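Local coordinates for acetyltransferase (Agrobacterium tumefaciens str. C58, PDB 2G3A), which catalyses transfer of an acetyl group from acetyl coenzyme A to an acceptor, preferring glucosamine 6-phosphate or dopamine, at the interface of chains A and B. Numbering follows the deposited sequence. Chains: chain A/B, acetyltransferase.

Contact 1: the interface of chains A and B. Residues chain A 52, 54, 99, 103, 107; chain B 20-22.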
ATOM      1  N   LEU A  52       7.704 -12.013   0.644  1.00 26.33           N
ATOM      2  CA  LEU A  52       7.742 -12.777   1.879  1.00 26.99           C
ATOM      3  C   LEU A  52       6.305 -13.201   2.207  1.00 29.66           C
ATOM      4  O   LEU A  52       5.495 -12.396   2.692  1.00 29.17           O
ATOM      5  CB  LEU A  52       8.366 -11.942   3.024  1.00 26.20           C
ATOM      6  CG  LEU A  52       8.820 -12.703   4.282  1.00 28.49           C
ATOM      7  CD1 LEU A  52       9.673 -11.824   5.192  1.00 29.23           C
ATOM      8  CD2 LEU A  52       7.620 -13.313   5.061  1.00 26.61           C
ATOM      9  N   ILE A  54       3.675 -16.368   3.917  1.00 26.36           N
ATOM     10  CA  ILE A  54       3.520 -17.544   4.741  1.00 25.80           C
ATOM     11  C   ILE A  54       2.107 -18.028   4.488  1.00 26.40           C
ATOM     12  O   ILE A  54       1.135 -17.302   4.738  1.00 26.05           O
ATOM     13  CB  ILE A  54       3.726 -17.257   6.231  1.00 27.68           C
ATOM     14  CG1 ILE A  54       5.150 -16.763   6.487  1.00 28.01           C
ATOM     15  CG2 ILE A  54       3.441 -18.518   7.069  1.00 27.39           C
ATOM     16  CD1 ILE A  54       5.249 -15.784   7.608  1.00 26.51           C
HETATM   17  N   MSE A  99       7.032 -15.357  12.450  1.00 23.02           N
HETATM   18  CA  MSE A  99       7.720 -16.026  11.336  1.00 26.11           C
HETATM   19  C   MSE A  99       8.237 -15.030  10.297  1.00 22.93           C
HETATM   20  O   MSE A  99       9.355 -15.175   9.778  1.00 21.37           O
HETATM   21  CB  MSE A  99       6.806 -17.041  10.669  1.00 25.47           C
HETATM   22  CG  MSE A  99       6.454 -18.216  11.566  1.00 28.86           C
HETATM   23 SE   MSE A  99       5.307 -19.465  10.621  1.00 40.17          SE
HETATM   24  CE  MSE A  99       6.456 -19.907   9.070  1.00 25.91           C
ATOM     25  N   GLU A 103      12.281 -14.039   9.444  1.00 24.64           N
ATOM     26  CA  GLU A 103      12.800 -14.054   8.062  1.00 25.45           C
ATOM     27  C   GLU A 103      13.353 -12.683   7.668  1.00 25.10           C
ATOM     28  O   GLU A 103      14.422 -12.589   7.043  1.00 22.77           O
ATOM     29  CB  GLU A 103      11.730 -14.560   7.075  1.00 26.56           C
ATOM     30  CG  GLU A 103      12.111 -14.550   5.568  1.00 26.12           C
ATOM     31  CD  GLU A 103      13.408 -15.290   5.231  1.00 28.66           C
ATOM     32  OE1 GLU A 103      13.853 -16.139   6.030  1.00 27.03           O
ATOM     33  OE2 GLU A 103      13.976 -15.019   4.149  1.00 31.33           O
ATOM     34  N   ARG A 107      17.141 -11.542   6.580  1.00 26.61           N
ATOM     35  CA  ARG A 107      17.435 -10.793   5.355  1.00 27.99           C
ATOM     36  C   ARG A 107      18.214  -9.508   5.648  1.00 29.48           C
ATOM     37  O   ARG A 107      18.568  -8.772   4.725  1.00 30.97           O
ATOM     38  CB  ARG A 107      16.141 -10.468   4.599  1.00 26.15           C
ATOM     39  CG  ARG A 107      15.330 -11.695   4.178  1.00 29.52           C
ATOM     40  CD  ARG A 107      14.126 -11.305   3.355  1.00 26.70           C
ATOM     41  NE  ARG A 107      13.380 -12.481   2.925  1.00 24.89           N
ATOM     42  CZ  ARG A 107      12.291 -12.459   2.159  1.00 28.93           C
ATOM     43  NH1 ARG A 107      11.802 -11.312   1.698  1.00 21.52           N
ATOM     44  NH2 ARG A 107      11.693 -13.599   1.837  1.00 26.94           N
TER
ATOM     45  N   LEU B  20       6.764 -20.935   4.622  1.00 33.87           N
ATOM     46  CA  LEU B  20       7.396 -19.655   4.286  1.00 33.20           C
ATOM     47  C   LEU B  20       7.861 -19.686   2.839  1.00 31.91           C
ATOM     48  O   LEU B  20       8.408 -20.689   2.391  1.00 30.85           O
ATOM     49  CB  LEU B  20       8.588 -19.390   5.206  1.00 33.42           C
ATOM     50  CG  LEU B  20       9.420 -18.126   4.956  1.00 35.64           C
ATOM     51  CD1 LEU B  20       8.616 -16.875   5.242  1.00 35.12           C
ATOM     52  CD2 LEU B  20      10.682 -18.143   5.803  1.00 35.35           C
ATOM     53  N   SER B  21       7.640 -18.597   2.112  1.00 31.47           N
ATOM     54  CA  SER B  21       8.064 -18.512   0.706  1.00 32.76           C
ATOM     55  C   SER B  21       8.530 -17.093   0.345  1.00 32.64           C
ATOM     56  O   SER B  21       8.071 -16.115   0.943  1.00 31.08           O
ATOM     57  CB  SER B  21       6.917 -18.955  -0.210  1.00 33.12           C
ATOM     58  OG  SER B  21       7.316 -19.005  -1.563  1.00 33.02           O
ATOM     59  N   ASP B  22       9.450 -16.994  -0.616  1.00 33.95           N
ATOM     60  CA  ASP B  22       9.959 -15.696  -1.087  1.00 36.33           C
ATOM     61  C   ASP B  22       9.764 -15.509  -2.604  1.00 37.95           C
ATOM     62  O   ASP B  22      10.482 -14.733  -3.249  1.00 37.49           O
ATOM     63  CB  ASP B  22      11.437 -15.504  -0.690  1.00 34.76           C
ATOM     64  CG  ASP B  22      12.402 -16.319  -1.550  1.00 40.50           C
ATOM     65  OD1 ASP B  22      12.047 -17.434  -1.983  1.00 35.72           O
ATOM     66  OD2 ASP B  22      13.531 -15.837  -1.784  1.00 41.53           O
TER

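Contact 2: the interface of chains A and B. Residues chain A 54-56, 87, 92, 96; chain B 16-18.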
ATOM      1  N   ILE A  54       3.675 -16.368   3.917  1.00 26.36           N
ATOM      2  CA  ILE A  54       3.520 -17.544   4.741  1.00 25.80           C
ATOM      3  C   ILE A  54       2.107 -18.028   4.488  1.00 26.40           C
ATOM      4  O   ILE A  54       1.135 -17.302   4.738  1.00 26.05           O
ATOM      5  CB  ILE A  54       3.726 -17.257   6.231  1.00 27.68           C
ATOM      6  CG1 ILE A  54       5.150 -16.763   6.487  1.00 28.01           C
ATOM      7  CG2 ILE A  54       3.441 -18.518   7.069  1.00 27.39           C
ATOM      8  CD1 ILE A  54       5.249 -15.784   7.608  1.00 26.51           C
ATOM      9  N   THR A  55       1.997 -19.244   3.967  1.00 24.33           N
ATOM     10  CA  THR A  55       0.695 -19.842   3.754  1.00 25.18           C
ATOM     11  C   THR A  55       0.413 -20.858   4.845  1.00 24.74           C
ATOM     12  O   THR A  55       1.297 -21.601   5.271  1.00 25.48           O
ATOM     13  CB  THR A  55       0.561 -20.500   2.363  1.00 24.81           C
ATOM     14  OG1 THR A  55       1.733 -21.273   2.078  1.00 29.11           O
ATOM     15  CG2 THR A  55       0.387 -19.432   1.281  1.00 27.88           C
ATOM     16  N   ILE A  56      -0.824 -20.838   5.314  1.00 23.12           N
ATOM     17  CA  ILE A  56      -1.341 -21.846   6.213  1.00 23.34           C
ATOM     18  C   ILE A  56      -2.073 -22.844   5.323  1.00 23.53           C
ATOM     19  O   ILE A  56      -3.034 -22.476   4.653  1.00 24.87           O
ATOM     20  CB  ILE A  56      -2.320 -21.227   7.227  1.00 22.14           C
ATOM     21  CG1 ILE A  56      -1.603 -20.144   8.064  1.00 22.18           C
ATOM     22  CG2 ILE A  56      -2.934 -22.332   8.090  1.00 28.53           C
ATOM     23  CD1 ILE A  56      -2.506 -19.400   9.062  1.00 24.48           C
HETATM   24  N   MSE A  87      -9.274 -21.085  13.607  1.00 33.94           N
HETATM   25  CA  MSE A  87      -7.980 -20.943  14.258  1.00 36.18           C
HETATM   26  C   MSE A  87      -7.810 -19.629  15.011  1.00 33.72           C
HETATM   27  O   MSE A  87      -6.691 -19.264  15.366  1.00 34.46           O
HETATM   28  CB  MSE A  87      -6.858 -21.075  13.232  1.00 33.63           C
HETATM   29  CG  MSE A  87      -6.870 -22.348  12.417  1.00 37.31           C
HETATM   30 SE   MSE A  87      -5.400 -22.235  11.150  1.00 48.24          SE
HETATM   31  CE  MSE A  87      -3.895 -22.809  12.322  1.00 38.24           C
ATOM     32  N   ILE A  92      -2.309 -17.328  16.430  1.00 24.74           N
ATOM     33  CA  ILE A  92      -1.913 -17.599  15.051  1.00 23.76           C
ATOM     34  C   ILE A  92      -1.444 -16.345  14.309  1.00 22.10           C
ATOM     35  O   ILE A  92      -0.453 -16.396  13.582  1.00 22.84           O
ATOM     36  CB  ILE A  92      -3.018 -18.331  14.234  1.00 22.76           C
ATOM     37  CG1 ILE A  92      -3.357 -19.680  14.864  1.00 21.13           C
ATOM     38  CG2 ILE A  92      -2.587 -18.478  12.751  1.00 18.48           C
ATOM     39  CD1 ILE A  92      -2.163 -20.583  15.141  1.00 23.01           C
ATOM     40  N   LEU A  96       2.312 -15.823  12.768  1.00 22.37           N
ATOM     41  CA  LEU A  96       2.614 -15.361  11.416  1.00 22.56           C
ATOM     42  C   LEU A  96       3.535 -14.154  11.455  1.00 20.99           C
ATOM     43  O   LEU A  96       4.508 -14.103  10.711  1.00 21.82           O
ATOM     44  CB  LEU A  96       1.326 -15.026  10.643  1.00 21.40           C
ATOM     45  CG  LEU A  96       0.399 -16.208  10.322  1.00 18.99           C
ATOM     46  CD1 LEU A  96      -0.964 -15.698   9.929  1.00 18.51           C
ATOM     47  CD2 LEU A  96       0.978 -17.112   9.234  1.00 22.02           C
TER
HETATM   48  N   MSE B  16      -1.862 -28.656  10.706  1.00 41.99           N
HETATM   49  CA  MSE B  16      -1.827 -27.428   9.866  1.00 41.26           C
HETATM   50  C   MSE B  16      -0.384 -27.010   9.591  1.00 39.16           C
HETATM   51  O   MSE B  16       0.422 -26.895  10.515  1.00 38.97           O
HETATM   52  CB  MSE B  16      -2.588 -26.298  10.563  1.00 42.92           C
HETATM   53  CG  MSE B  16      -3.390 -25.402   9.632  1.00 48.22           C
HETATM   54 SE   MSE B  16      -4.948 -26.239   8.757  1.00 63.57          SE
HETATM   55  CE  MSE B  16      -5.815 -27.066  10.331  1.00 59.49           C
ATOM     56  N   ASN B  17      -0.064 -26.785   8.319  1.00 37.45           N
ATOM     57  CA  ASN B  17       1.303 -26.453   7.901  1.00 37.00           C
ATOM     58  C   ASN B  17       1.508 -24.977   7.595  1.00 35.09           C
ATOM     59  O   ASN B  17       0.752 -24.396   6.823  1.00 34.93           O
ATOM     60  CB  ASN B  17       1.707 -27.269   6.667  1.00 37.01           C
ATOM     61  CG  ASN B  17       1.721 -28.742   6.935  1.00 39.75           C
ATOM     62  OD1 ASN B  17       1.016 -29.509   6.276  1.00 38.46           O
ATOM     63  ND2 ASN B  17       2.512 -29.154   7.920  1.00 39.60           N
ATOM     64  N   PHE B  18       2.551 -24.399   8.185  1.00 34.59           N
ATOM     65  CA  PHE B  18       2.927 -23.004   7.946  1.00 33.33           C
ATOM     66  C   PHE B  18       4.146 -22.975   7.027  1.00 34.71           C
ATOM     67  O   PHE B  18       5.238 -23.411   7.406  1.00 35.51           O
ATOM     68  CB  PHE B  18       3.238 -22.292   9.263  1.00 33.38           C
ATOM     69  CG  PHE B  18       2.037 -22.075  10.149  1.00 29.43           C
ATOM     70  CD1 PHE B  18       1.495 -20.798  10.294  1.00 31.56           C
ATOM     71  CD2 PHE B  18       1.472 -23.131  10.862  1.00 30.13           C
ATOM     72  CE1 PHE B  18       0.406 -20.572  11.125  1.00 32.27           C
ATOM     73  CE2 PHE B  18       0.372 -22.927  11.690  1.00 35.39           C
ATOM     74  CZ  PHE B  18      -0.166 -21.644  11.826  1.00 34.17           C
TER

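Contact 1: the interface of chains A and B
An antiparallel intersubunit beta-bridge pairs A:Ile54, in strand 50-57 of this GNAT fold, with B:Leu20, in the N-terminal strand 17-21 of the other chain. B:Leu20 is the main side chain reaching across. Its CG stands anti to the backbone N (chi1 177°), which points the branch at chain A. The second torsion then sends one methyl to the strand and the other to the helix. The CD1 methyl touches two residues of the strand. B:Leu20 CD1 lies 3.7 Å from both A:Ile54 CG1 and A:Leu52 CD2. The other methyl, CD2, turns towards helix 92-106. There it rests against the bent side chain of A:Glu103. B:Leu20 CD2 is 3.9 Å from the A:Glu103 methylene CG and also touches its carboxylate oxygen OE1. The leucine thus sits between strand and helix of the partner.

A second layer holds A:Glu103 in place. A:Arg107 NE forms a salt-bridging hydrogen bond of 2.9 Å to A:Glu103 OE2. The oxygen lies near the guanidinium plane. NE meets OE2 on its anti side, somewhat out of the carboxylate plane (19°). A:Leu52 CD1 covers one guanidinium face, 4.0 Å above the plane. A:Arg107 NH2 also approaches the B:Asp22 methylene, with the carboxylate OD2 4.6 Å away; any attraction there is probably long-range. The patch attaches the N-terminal strand of one subunit to the sheet of the other, and probably helps to hold the dimer of the crystal together.

Contact 2: the interface of chains A and B
The ring of B:Phe18 meets helix 92-106 of chain A at its edge. A:Ile92 CG2 and A:Leu96 CD2 both lie there, in the ring plane. A:Leu96 CD2 is 3.9 Å from B:Phe18 CD1, and its side chain crosses the phenylalanine at about a right angle. A:Ile92 CG2 is 4.0 Å from B:Phe18 CE1. A:Ile56 comes from strand 50-57 and lies alongside B:Phe18, pointing the same way. A:Ile56 CG1 is 3.7 Å from B:Phe18 CE1, and the CD1 methyl of the isoleucine also touches that atom. A:Met87, a selenomethionine, approaches from the opposite direction. Its methyl meets the far end of the ring, where A:Met87 CE is 3.9 Å from B:Phe18 CZ.

The ring reaches this apolar pocket because CG of B:Phe18 is anti to its carbonyl carbon (chi1 -69°). Strand and helix of chain A thus line the CD1, CE1 and CZ side of the ring. An antiparallel bridge between A:Ile56 and B:Phe18 brings the two strands together beneath it. B:Met16, also a selenomethionine, extends the apolar contact towards the chain end. It is bent at chi2 and chi3, and its methylene CG faces two groups of chain A. A:Met87 CE is 3.8 Å from B:Met16 CG. The other is the A:Ile56 methyl CG2, which packs tightly against B:Met16 CG at 3.5 Å.

The centres of the C-alpha atoms of contact 1 and contact 2 are about 12 Å apart, and the two share A:Ile54. Both lie between the same elements: strand 17-21 of chain B on one side, strand 50-57 and helix 92-106 of chain A on the other. Contact 2 also takes in the 3-10 helix 85-87. Together they form one continuous seam, in which the exchanged N-terminal strand extends the partner's sheet. The two-fold symmetry repeats both contacts with the chains swapped. Such a reciprocal exchange suggests a genuine dimer, though the structure alone does not prove one in solution.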